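Local coordinates for HpcH/HpaI aldolase (Desulfitobacterium hafniense, PDB 3QZ6), which belongs to the HpcH/HpaI aldolase family and folds as an eight-stranded parallel beta/alpha (TIM) barrel that assembles as a dimer and carries a bound zinc ion, at residues N22-N26 / P27-R31; R53-N56 / H57-V61; I124-F128 / K129-W133. All coordinates share one frame; numbering follows the deposited sequence.

Contact 1. Residues N22-N26 / P27-R31; sequences NLVYN and PDIVR
The amide of N26 reaches forward to the backbone of D28, where OD1 accepts from D28 N at 2.9 Å, a capping bond at the turn that leads into helix 29-35. The N-H points almost straight at the oxygen (163°) but arrives from above the carbonyl plane rather than along a lone pair. With CG anti to the backbone N (chi1 -178°), the side chain lies beside its own carbonyl, and both oxygens of N26 face the start of the helix. The backbone oxygen O of N26 takes I29 N at 2.9 Å, which closes a type I turn from N26 to I29, with P27 at its second position.

N26 ND2 serves a different set of partners. It donates to a water at 2.9 Å, and that water in turn donates to OD2 of D28, so the asparagine and the aspartate are linked twice, once directly and once through solvent. ND2 also donates to L23 O of the second subunit, a bond that the other copy returns, and close by the Y25 ring meets Y25 of that subunit nearly at right angles. The amide therefore has both ends engaged, which should hold its rotation. On the apolar side, V24 sends CG1 against I29 CB at 3.7 Å, the two branched side chains crossing at a slant.

Further out, D238 accepts from the backbone N-H groups of N22, L23 and V24 and so holds the first part of the loop. The loop thus joins strand 16-21 to helix 29-35, with P27 and I29 packing on helix 52-65 and L23 on helix 238-254.

Contact 2. Residues R53-N56 / H57-V61; sequences REIN and HLVSV
R53 to V59 run through regular alpha-helix, with i to i+4 bonds from H57 N to R53 O (2.9 Å), L58 N to E54 O and V59 N to I55 O, the first and last nearly in line with the accepting carbonyls.

On the exposed flank, the aliphatic part of R53 lies across the imidazole of H57. Its CG sits over the ring face, 4.2 Å from the centroid and 28° off the normal, a CH-pi contact, and CD comes to 3.6 Å from H57 NE2. The arginine starts with CG anti to its own N (chi1 178°) and then bends at both chi2 and chi3, which folds the methylenes back against the ring; beyond CD the guanidinium leads away from the imidazole, its plane turned 35° from that of the ring. R53 O also lies over a face of this ring, toward the rim, while it accepts from H57 N.

One turn along, S60 returns to N56. N56 O accepts from S60 N at 2.8 Å. S60 OG lies 3.1 Å from N56 O and also has N56 OD1 near, and its proton is not assigned between them. On the buried side, I55 CG2 and V59 CG2 meet at 4.2 Å, a loose apolar touch. I55 also packs on L84 of helix 78-87, and L58 faces I29 and V30 of helix 29-35.

The helix is thus amphipathic within the beta-alpha-beta unit of strands 40-44 and 68-72. R53 NE stands 4.9 Å from H57 NE2 without touching it; a nearby arginine charge may slightly disfavour protonation of H57, and what the pair shares is contact of the arginine methylenes with the ring.

Contact 3. Residues I124-F128 / K129-W133; sequences IVTDF and KPVNW
T126 turns its hydroxyl into the position between its backbone N and carbonyl carbon (chi1 64°), and from there OG1 donates to K129 O at 2.7 Å across a type I' beta turn running from T126 to K129. The two central residues, D127 and F128, both take positive phi, as this turn requires. OG1 meets the carbonyl in its plane, on a lone pair, whereas the main-chain bond of the turn, from K129 N to T126 O at 3.1 Å, comes in well above the plane of its acceptor. T126 and K129 are therefore tied both through the backbone and through the threonine side chain.

The same rotation leaves the methyl of T126 directed at the residues beyond the turn. CB and CG2 of T126 rest against V131 CG1, at 3.8 Å and 3.9 Å. V131 in turn lays its other methyl, CG2, over the centre of a face of the W133 indole, 3.6 Å above the plane. W136 of helix 133-141 adds to this apolar group, touching both T126 and V131.

D127 is directed differently: its OD2 forms a salt bridge with K63, which joins this loop to the end of helix 52-65. The F128 ring covers I124 CA with one face, while the K129 chain runs out extended. Both segments belong to the connection between helix 100-110 and helix 133-141 of the barrel, and N132 takes the N-cap position of the latter helix. The T126 and W133 side chains cross at about a right angle, T126 CG2 approaching the indole obliquely, 3.6 Å from W133 CH2.

Overall arrangement
Contacts 1 and 2 lie side by side, centres about 9 Å apart, where helix 29-35 packs on helix 52-65: I29 CG2 meets L58 CD2 at 3.7 Å, and V30 CB and R31 CG each lie 3.8 Å from V61 CG1. Contact 3 reaches contact 2 at one point, N56 OD1 to I124 CD1 at 3.5 Å, with centres about 17 Å apart, while the nearest atoms of contacts 1 and 3 are about 13 Å apart. Helix 52-65, which carries contact 2, is touched by both of the others. The zinc ion lies about 4 Å from the V24 side chain and about 8 Å from that of E54. Contact 1 alone faces the second subunit.

Contact 1. Residues N22-N26 / P27-R31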
ATOM      1  N   ASN A  22      -2.088  -6.062   6.201  1.00 16.35           N
ATOM      2  CA  ASN A  22      -3.488  -6.464   6.057  1.00 15.54           C
ATOM      3  C   ASN A  22      -4.037  -6.358   4.644  1.00 18.55           C
ATOM      4  O   ASN A  22      -4.991  -7.068   4.292  1.00 18.00           O
ATOM      5  CB  ASN A  22      -4.404  -5.625   6.973  1.00 14.80           C
ATOM      6  CG  ASN A  22      -4.257  -5.982   8.429  1.00 21.49           C
ATOM      7  OD1 ASN A  22      -3.309  -5.553   9.087  1.00 20.33           O
ATOM      8  ND2 ASN A  22      -5.193  -6.777   8.947  1.00 19.68           N
ATOM      9  N   LEU A  23      -3.466  -5.452   3.849  1.00 13.40           N
ATOM     10  CA  LEU A  23      -3.981  -5.182   2.512  1.00 13.77           C
ATOM     11  C   LEU A  23      -3.042  -5.651   1.404  1.00 15.46           C
ATOM     12  O   LEU A  23      -3.410  -6.470   0.551  1.00 17.70           O
ATOM     13  CB  LEU A  23      -4.230  -3.667   2.334  1.00 14.41           C
ATOM     14  CG  LEU A  23      -4.598  -3.203   0.912  1.00 20.86           C
ATOM     15  CD1 LEU A  23      -6.103  -3.266   0.730  1.00 16.77           C
ATOM     16  CD2 LEU A  23      -4.089  -1.766   0.606  1.00 18.12           C
ATOM     17  N   VAL A  24      -1.831  -5.107   1.392  1.00 15.62           N
ATOM     18  CA  VAL A  24      -0.938  -5.300   0.248  1.00 15.40           C
ATOM     19  C   VAL A  24      -0.510  -6.762   0.137  1.00 18.96           C
ATOM     20  O   VAL A  24      -0.155  -7.384   1.150  1.00 14.71           O
ATOM     21  CB  VAL A  24       0.291  -4.371   0.346  1.00 16.87           C
ATOM     22  CG1 VAL A  24       1.221  -4.559  -0.884  1.00 14.30           C
ATOM     23  CG2 VAL A  24      -0.169  -2.900   0.468  1.00 14.41           C
ATOM     24  N   TYR A  25      -0.577  -7.332  -1.069  1.00 15.27           N
ATOM     25  CA  TYR A  25       0.062  -8.641  -1.297  1.00 17.61           C
ATOM     26  C   TYR A  25       1.125  -8.623  -2.405  1.00 17.88           C
ATOM     27  O   TYR A  25       1.814  -9.614  -2.628  1.00 17.98           O
ATOM     28  CB  TYR A  25      -0.954  -9.793  -1.488  1.00 11.39           C
ATOM     29  CG  TYR A  25      -2.092  -9.532  -2.458  1.00 13.25           C
ATOM     30  CD1 TYR A  25      -3.274  -8.942  -2.032  1.00 15.15           C
ATOM     31  CD2 TYR A  25      -2.003  -9.925  -3.790  1.00 22.21           C
ATOM     32  CE1 TYR A  25      -4.329  -8.715  -2.919  1.00 16.60           C
ATOM     33  CE2 TYR A  25      -3.054  -9.708  -4.682  1.00 19.70           C
ATOM     34  CZ  TYR A  25      -4.213  -9.105  -4.235  1.00 19.70           C
ATOM     35  OH  TYR A  25      -5.250  -8.883  -5.123  1.00 25.55           O
ATOM     36  N   ASN A  26       1.274  -7.495  -3.090  1.00 17.10           N
ATOM     37  CA  ASN A  26       2.410  -7.336  -4.015  1.00  9.56           C
ATOM     38  C   ASN A  26       3.688  -7.587  -3.224  1.00 13.89           C
ATOM     39  O   ASN A  26       3.963  -6.873  -2.269  1.00 15.75           O
ATOM     40  CB  ASN A  26       2.433  -5.913  -4.584  1.00 15.27           C
ATOM     41  CG  ASN A  26       3.548  -5.710  -5.582  1.00 16.42           C
ATOM     42  OD1 ASN A  26       4.569  -6.388  -5.524  1.00 14.86           O
ATOM     43  ND2 ASN A  26       3.364  -4.761  -6.503  1.00 10.39           N
ATOM     44  N   PRO A  27       4.461  -8.617  -3.594  1.00 15.93           N
ATOM     45  CA  PRO A  27       5.640  -8.986  -2.796  1.00 15.11           C
ATOM     46  C   PRO A  27       6.694  -7.875  -2.686  1.00 20.63           C
ATOM     47  O   PRO A  27       7.567  -7.950  -1.817  1.00 16.08           O
ATOM     48  CB  PRO A  27       6.226 -10.180  -3.558  1.00 14.67           C
ATOM     49  CG  PRO A  27       5.063 -10.749  -4.342  1.00 21.04           C
ATOM     50  CD  PRO A  27       4.212  -9.554  -4.703  1.00 12.85           C
ATOM     51  N   ASP A  28       6.641  -6.876  -3.558  1.00 18.14           N
ATOM     52  CA  ASP A  28       7.574  -5.762  -3.433  1.00 16.31           C
ATOM     53  C   ASP A  28       7.354  -4.955  -2.161  1.00 17.61           C
ATOM     54  O   ASP A  28       8.211  -4.146  -1.790  1.00 15.42           O
ATOM     55  CB  ASP A  28       7.530  -4.844  -4.662  1.00 14.68           C
ATOM     56  CG  ASP A  28       8.382  -5.368  -5.810  1.00 18.06           C
ATOM     57  OD1 ASP A  28       9.423  -5.990  -5.532  1.00 19.14           O
ATOM     58  OD2 ASP A  28       8.027  -5.144  -6.988  1.00 17.65           O
ATOM     59  N   ILE A  29       6.225  -5.161  -1.481  1.00 13.61           N
ATOM     60  CA  ILE A  29       6.029  -4.512  -0.184  1.00 14.60           C
ATOM     61  C   ILE A  29       7.185  -4.907   0.740  1.00 16.99           C
ATOM     62  O   ILE A  29       7.572  -4.150   1.631  1.00 18.38           O
ATOM     63  CB  ILE A  29       4.685  -4.891   0.487  1.00 13.62           C
ATOM     64  CG1 ILE A  29       4.414  -3.990   1.701  1.00 15.58           C
ATOM     65  CG2 ILE A  29       4.665  -6.379   0.930  1.00 14.90           C
ATOM     66  CD1 ILE A  29       4.343  -2.517   1.350  1.00 18.49           C
ATOM     67  N   VAL A  30       7.734  -6.099   0.526  1.00 14.29           N
ATOM     68  CA  VAL A  30       8.848  -6.573   1.360  1.00 14.19           C
ATOM     69  C   VAL A  30      10.100  -5.720   1.155  1.00 14.43           C
ATOM     70  O   VAL A  30      10.816  -5.397   2.101  1.00 17.78           O
ATOM     71  CB  VAL A  30       9.204  -8.037   1.035  1.00 16.80           C
ATOM     72  CG1 VAL A  30      10.469  -8.464   1.798  1.00 19.67           C
ATOM     73  CG2 VAL A  30       8.036  -8.954   1.357  1.00 16.67           C
ATOM     74  N   ARG A  31      10.366  -5.354  -0.092  1.00 15.75           N
ATOM     75  CA  ARG A  31      11.527  -4.517  -0.392  1.00 19.81           C
ATOM     76  C   ARG A  31      11.328  -3.099   0.122  1.00 22.52           C
ATOM     77  O   ARG A  31      12.279  -2.449   0.582  1.00 19.53           O
ATOM     78  CB  ARG A  31      11.798  -4.513  -1.888  1.00 18.36           C
ATOM     79  CG  ARG A  31      11.963  -5.906  -2.466  1.00 22.35           C
ATOM     80  CD  ARG A  31      11.636  -5.881  -3.966  1.00 38.73           C
ATOM     81  NE  ARG A  31      12.799  -5.439  -4.678  1.00 27.66           N
ATOM     82  CZ  ARG A  31      12.866  -5.010  -5.936  1.00 24.28           C
ATOM     83  NH1 ARG A  31      11.814  -4.926  -6.754  1.00 17.20           N
ATOM     84  NH2 ARG A  31      14.053  -4.653  -6.373  1.00 15.89           N
TER
HETATM   85  O   HOH W   1       5.742  -4.100  -8.040  1.00 16.47           O

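Contact 2. Residues R53-N56 / H57-V61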
ATOM      1  N   ARG A  53      -0.137 -19.294  -0.814  1.00 13.09           N
ATOM      2  CA  ARG A  53       0.679 -18.928  -1.972  1.00 12.52           C
ATOM      3  C   ARG A  53       1.154 -17.470  -1.860  1.00 14.72           C
ATOM      4  O   ARG A  53       2.336 -17.158  -2.093  1.00 14.92           O
ATOM      5  CB  ARG A  53      -0.084 -19.151  -3.289  1.00 12.55           C
ATOM      6  CG  ARG A  53       0.707 -18.733  -4.562  1.00 15.50           C
ATOM      7  CD  ARG A  53       1.961 -19.607  -4.720  1.00 16.74           C
ATOM      8  NE  ARG A  53       1.581 -20.999  -4.946  1.00 15.97           N
ATOM      9  CZ  ARG A  53       2.383 -22.045  -4.779  1.00 15.84           C
ATOM     10  NH1 ARG A  53       3.636 -21.879  -4.367  1.00 13.83           N
ATOM     11  NH2 ARG A  53       1.924 -23.268  -5.015  1.00 14.01           N
ATOM     12  N   GLU A  54       0.246 -16.567  -1.510  1.00 13.69           N
ATOM     13  CA  GLU A  54       0.642 -15.163  -1.342  1.00 14.70           C
ATOM     14  C   GLU A  54       1.741 -15.032  -0.293  1.00 17.06           C
ATOM     15  O   GLU A  54       2.677 -14.232  -0.440  1.00 16.55           O
ATOM     16  CB  GLU A  54      -0.557 -14.290  -0.970  1.00 11.53           C
ATOM     17  CG  GLU A  54      -1.527 -14.072  -2.137  1.00 16.27           C
ATOM     18  CD  GLU A  54      -2.857 -13.485  -1.678  1.00 21.65           C
ATOM     19  OE1 GLU A  54      -3.049 -13.325  -0.454  1.00 19.93           O
ATOM     20  OE2 GLU A  54      -3.706 -13.184  -2.536  1.00 19.26           O
ATOM     21  N   ILE A  55       1.629 -15.823   0.767  1.00 14.75           N
ATOM     22  CA  ILE A  55       2.615 -15.778   1.832  1.00 13.29           C
ATOM     23  C   ILE A  55       3.951 -16.308   1.324  1.00 15.93           C
ATOM     24  O   ILE A  55       4.982 -15.711   1.575  1.00 16.29           O
ATOM     25  CB  ILE A  55       2.122 -16.519   3.081  1.00 16.06           C
ATOM     26  CG1 ILE A  55       0.989 -15.706   3.716  1.00 22.59           C
ATOM     27  CG2 ILE A  55       3.275 -16.712   4.088  1.00 14.26           C
ATOM     28  CD1 ILE A  55       0.204 -16.435   4.811  1.00 22.09           C
ATOM     29  N   ASN A  56       3.915 -17.398   0.562  1.00 12.99           N
ATOM     30  CA  ASN A  56       5.120 -17.932  -0.073  1.00 14.07           C
ATOM     31  C   ASN A  56       5.797 -16.838  -0.906  1.00 13.80           C
ATOM     32  O   ASN A  56       7.010 -16.644  -0.825  1.00 16.80           O
ATOM     33  CB  ASN A  56       4.752 -19.140  -0.951  1.00 13.76           C
ATOM     34  CG  ASN A  56       5.977 -19.915  -1.457  1.00 20.55           C
ATOM     35  OD1 ASN A  56       7.118 -19.427  -1.455  1.00 18.99           O
ATOM     36  ND2 ASN A  56       5.732 -21.125  -1.908  1.00 11.09           N
ATOM     37  N   HIS A  57       5.015 -16.107  -1.701  1.00 11.37           N
ATOM     38  CA  HIS A  57       5.597 -15.021  -2.505  1.00 14.31           C
ATOM     39  C   HIS A  57       6.284 -13.968  -1.644  1.00 19.46           C
ATOM     40  O   HIS A  57       7.381 -13.486  -1.973  1.00 16.19           O
ATOM     41  CB  HIS A  57       4.549 -14.369  -3.422  1.00 15.95           C
ATOM     42  CG  HIS A  57       4.109 -15.254  -4.547  1.00 20.09           C
ATOM     43  ND1 HIS A  57       2.991 -14.995  -5.309  1.00 30.67           N
ATOM     44  CD2 HIS A  57       4.635 -16.404  -5.031  1.00 18.96           C
ATOM     45  CE1 HIS A  57       2.853 -15.940  -6.221  1.00 26.95           C
ATOM     46  NE2 HIS A  57       3.833 -16.813  -6.070  1.00 22.68           N
ATOM     47  N   LEU A  58       5.640 -13.600  -0.541  1.00 13.21           N
ATOM     48  CA  LEU A  58       6.236 -12.626   0.367  1.00 18.02           C
ATOM     49  C   LEU A  58       7.537 -13.185   0.948  1.00 19.94           C
ATOM     50  O   LEU A  58       8.564 -12.506   0.979  1.00 14.80           O
ATOM     51  CB  LEU A  58       5.258 -12.263   1.497  1.00 14.95           C
ATOM     52  CG  LEU A  58       3.994 -11.478   1.099  1.00 20.76           C
ATOM     53  CD1 LEU A  58       2.924 -11.531   2.188  1.00 19.76           C
ATOM     54  CD2 LEU A  58       4.319 -10.030   0.749  1.00 19.64           C
ATOM     55  N   VAL A  59       7.493 -14.432   1.393  1.00 17.95           N
ATOM     56  CA  VAL A  59       8.655 -15.059   2.025  1.00 15.16           C
ATOM     57  C   VAL A  59       9.828 -15.188   1.050  1.00 18.70           C
ATOM     58  O   VAL A  59      10.978 -14.957   1.415  1.00 18.96           O
ATOM     59  CB  VAL A  59       8.279 -16.444   2.593  1.00 18.54           C
ATOM     60  CG1 VAL A  59       9.532 -17.281   2.883  1.00 18.80           C
ATOM     61  CG2 VAL A  59       7.417 -16.289   3.837  1.00 14.70           C
ATOM     62  N   SER A  60       9.538 -15.539  -0.197  1.00 16.42           N
ATOM     63  CA  SER A  60      10.592 -15.685  -1.197  1.00 18.22           C
ATOM     64  C   SER A  60      11.430 -14.420  -1.371  1.00 20.55           C
ATOM     65  O   SER A  60      12.642 -14.486  -1.598  1.00 17.12           O
ATOM     66  CB  SER A  60       9.989 -16.103  -2.536  1.00 17.04           C
ATOM     67  OG  SER A  60       9.511 -17.434  -2.436  1.00 18.55           O
ATOM     68  N   VAL A  61      10.780 -13.270  -1.281  1.00 17.47           N
ATOM     69  CA  VAL A  61      11.480 -12.003  -1.368  1.00 17.33           C
ATOM     70  C   VAL A  61      12.149 -11.680  -0.030  1.00 19.27           C
ATOM     71  O   VAL A  61      13.280 -11.210   0.006  1.00 21.32           O
ATOM     72  CB  VAL A  61      10.521 -10.862  -1.784  1.00 17.98           C
ATOM     73  CG1 VAL A  61      11.250  -9.522  -1.762  1.00 14.98           C
ATOM     74  CG2 VAL A  61       9.914 -11.146  -3.189  1.00 15.38           C
TER

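Contact 3. Residues I124-F128 / K129-W133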
ATOM      1  N   ILE A 124      11.520 -26.492  -0.172  1.00 17.45           N
ATOM      2  CA  ILE A 124      11.428 -25.130   0.369  1.00 17.89           C
ATOM      3  C   ILE A 124      11.728 -25.086   1.874  1.00 17.38           C
ATOM      4  O   ILE A 124      12.156 -24.059   2.404  1.00 18.55           O
ATOM      5  CB  ILE A 124      10.050 -24.466   0.080  1.00 16.03           C
ATOM      6  CG1 ILE A 124      10.079 -22.978   0.463  1.00 15.67           C
ATOM      7  CG2 ILE A 124       8.924 -25.185   0.824  1.00 14.07           C
ATOM      8  CD1 ILE A 124       8.883 -22.192  -0.100  1.00 14.11           C
ATOM      9  N   VAL A 125      11.524 -26.210   2.552  1.00 16.05           N
ATOM     10  CA  VAL A 125      11.729 -26.283   3.996  1.00 16.55           C
ATOM     11  C   VAL A 125      13.131 -25.813   4.375  1.00 19.03           C
ATOM     12  O   VAL A 125      13.318 -25.085   5.354  1.00 20.72           O
ATOM     13  CB  VAL A 125      11.483 -27.723   4.519  1.00 17.88           C
ATOM     14  CG1 VAL A 125      11.931 -27.854   5.972  1.00 19.48           C
ATOM     15  CG2 VAL A 125      10.001 -28.091   4.367  1.00 17.39           C
ATOM     16  N   THR A 126      14.114 -26.206   3.576  1.00 17.01           N
ATOM     17  CA  THR A 126      15.494 -25.831   3.851  1.00 18.38           C
ATOM     18  C   THR A 126      15.931 -24.751   2.873  1.00 21.59           C
ATOM     19  O   THR A 126      17.121 -24.592   2.600  1.00 21.54           O
ATOM     20  CB  THR A 126      16.429 -27.035   3.695  1.00 21.05           C
ATOM     21  OG1 THR A 126      16.409 -27.464   2.333  1.00 21.12           O
ATOM     22  CG2 THR A 126      15.967 -28.191   4.593  1.00 20.91           C
ATOM     23  N   ASP A 127      14.961 -24.020   2.328  1.00 19.41           N
ATOM     24  CA  ASP A 127      15.257 -22.989   1.327  1.00 19.29           C
ATOM     25  C   ASP A 127      16.004 -23.559   0.128  1.00 23.75           C
ATOM     26  O   ASP A 127      16.832 -22.879  -0.474  1.00 19.94           O
ATOM     27  CB  ASP A 127      16.043 -21.836   1.950  1.00 19.41           C
ATOM     28  CG  ASP A 127      15.209 -21.044   2.940  1.00 26.94           C
ATOM     29  OD1 ASP A 127      14.036 -20.735   2.623  1.00 28.56           O
ATOM     30  OD2 ASP A 127      15.713 -20.742   4.040  1.00 25.78           O
ATOM     31  N   PHE A 128      15.689 -24.810  -0.205  1.00 21.33           N
ATOM     32  CA  PHE A 128      16.215 -25.480  -1.387  1.00 17.77           C
ATOM     33  C   PHE A 128      17.710 -25.747  -1.296  1.00 25.09           C
ATOM     34  O   PHE A 128      18.354 -25.988  -2.313  1.00 26.16           O
ATOM     35  CB  PHE A 128      15.893 -24.676  -2.661  1.00 14.15           C
ATOM     36  CG  PHE A 128      14.419 -24.360  -2.822  1.00 20.06           C
ATOM     37  CD1 PHE A 128      13.521 -25.343  -3.222  1.00 16.61           C
ATOM     38  CD2 PHE A 128      13.943 -23.082  -2.567  1.00 19.16           C
ATOM     39  CE1 PHE A 128      12.165 -25.059  -3.368  1.00 18.06           C
ATOM     40  CE2 PHE A 128      12.588 -22.782  -2.716  1.00 19.69           C
ATOM     41  CZ  PHE A 128      11.701 -23.777  -3.116  1.00 17.33           C
ATOM     42  N   LYS A 129      18.251 -25.707  -0.081  1.00 22.20           N
ATOM     43  CA  LYS A 129      19.677 -25.936   0.138  1.00 20.64           C
ATOM     44  C   LYS A 129      19.904 -27.262   0.845  1.00 25.24           C
ATOM     45  O   LYS A 129      19.036 -27.725   1.591  1.00 25.39           O
ATOM     46  CB  LYS A 129      20.278 -24.798   0.965  1.00 26.30           C
ATOM     47  CG  LYS A 129      20.383 -23.488   0.210  1.00 34.73           C
ATOM     48  CD  LYS A 129      20.811 -22.347   1.113  1.00 39.50           C
ATOM     49  CE  LYS A 129      20.933 -21.064   0.313  1.00 49.37           C
ATOM     50  NZ  LYS A 129      21.040 -19.855   1.170  1.00 53.24           N
ATOM     51  N   PRO A 130      21.071 -27.889   0.613  1.00 27.60           N
ATOM     52  CA  PRO A 130      21.354 -29.162   1.280  1.00 26.79           C
ATOM     53  C   PRO A 130      21.662 -28.887   2.735  1.00 27.91           C
ATOM     54  O   PRO A 130      22.199 -27.822   3.029  1.00 26.16           O
ATOM     55  CB  PRO A 130      22.633 -29.663   0.581  1.00 34.90           C
ATOM     56  CG  PRO A 130      22.887 -28.707  -0.566  1.00 37.61           C
ATOM     57  CD  PRO A 130      22.207 -27.426  -0.201  1.00 32.24           C
ATOM     58  N   VAL A 131      21.345 -29.822   3.626  1.00 26.63           N
ATOM     59  CA  VAL A 131      21.641 -29.649   5.045  1.00 25.40           C
ATOM     60  C   VAL A 131      22.148 -30.942   5.683  1.00 29.12           C
ATOM     61  O   VAL A 131      21.975 -32.022   5.133  1.00 32.83           O
ATOM     62  CB  VAL A 131      20.388 -29.231   5.825  1.00 29.33           C
ATOM     63  CG1 VAL A 131      19.775 -27.955   5.230  1.00 27.00           C
ATOM     64  CG2 VAL A 131      19.383 -30.365   5.831  1.00 23.29           C
ATOM     65  N   ASN A 132      22.774 -30.810   6.847  1.00 27.93           N
ATOM     66  CA  ASN A 132      23.073 -31.940   7.723  1.00 29.34           C
ATOM     67  C   ASN A 132      21.858 -32.114   8.629  1.00 29.42           C
ATOM     68  O   ASN A 132      21.687 -31.354   9.579  1.00 26.48           O
ATOM     69  CB  ASN A 132      24.314 -31.608   8.558  1.00 31.27           C
ATOM     70  CG  ASN A 132      24.683 -32.713   9.555  1.00 52.37           C
ATOM     71  OD1 ASN A 132      23.836 -33.497   9.995  1.00 55.67           O
ATOM     72  ND2 ASN A 132      25.961 -32.763   9.924  1.00 54.46           N
ATOM     73  N   TRP A 133      21.000 -33.089   8.338  1.00 27.40           N
ATOM     74  CA  TRP A 133      19.686 -33.138   9.003  1.00 28.73           C
ATOM     75  C   TRP A 133      19.753 -33.147  10.524  1.00 28.17           C
ATOM     76  O   TRP A 133      19.015 -32.410  11.183  1.00 26.68           O
ATOM     77  CB  TRP A 133      18.837 -34.308   8.500  1.00 28.82           C
ATOM     78  CG  TRP A 133      18.306 -34.067   7.105  1.00 27.92           C
ATOM     79  CD1 TRP A 133      18.738 -34.656   5.949  1.00 27.58           C
ATOM     80  CD2 TRP A 133      17.269 -33.151   6.726  1.00 23.86           C
ATOM     81  NE1 TRP A 133      18.026 -34.172   4.880  1.00 27.78           N
ATOM     82  CE2 TRP A 133      17.119 -33.247   5.326  1.00 23.30           C
ATOM     83  CE3 TRP A 133      16.449 -32.263   7.435  1.00 25.87           C
ATOM     84  CZ2 TRP A 133      16.180 -32.493   4.619  1.00 23.70           C
ATOM     85  CZ3 TRP A 133      15.513 -31.501   6.724  1.00 25.25           C
ATOM     86  CH2 TRP A 133      15.389 -31.627   5.335  1.00 25.70           C
TER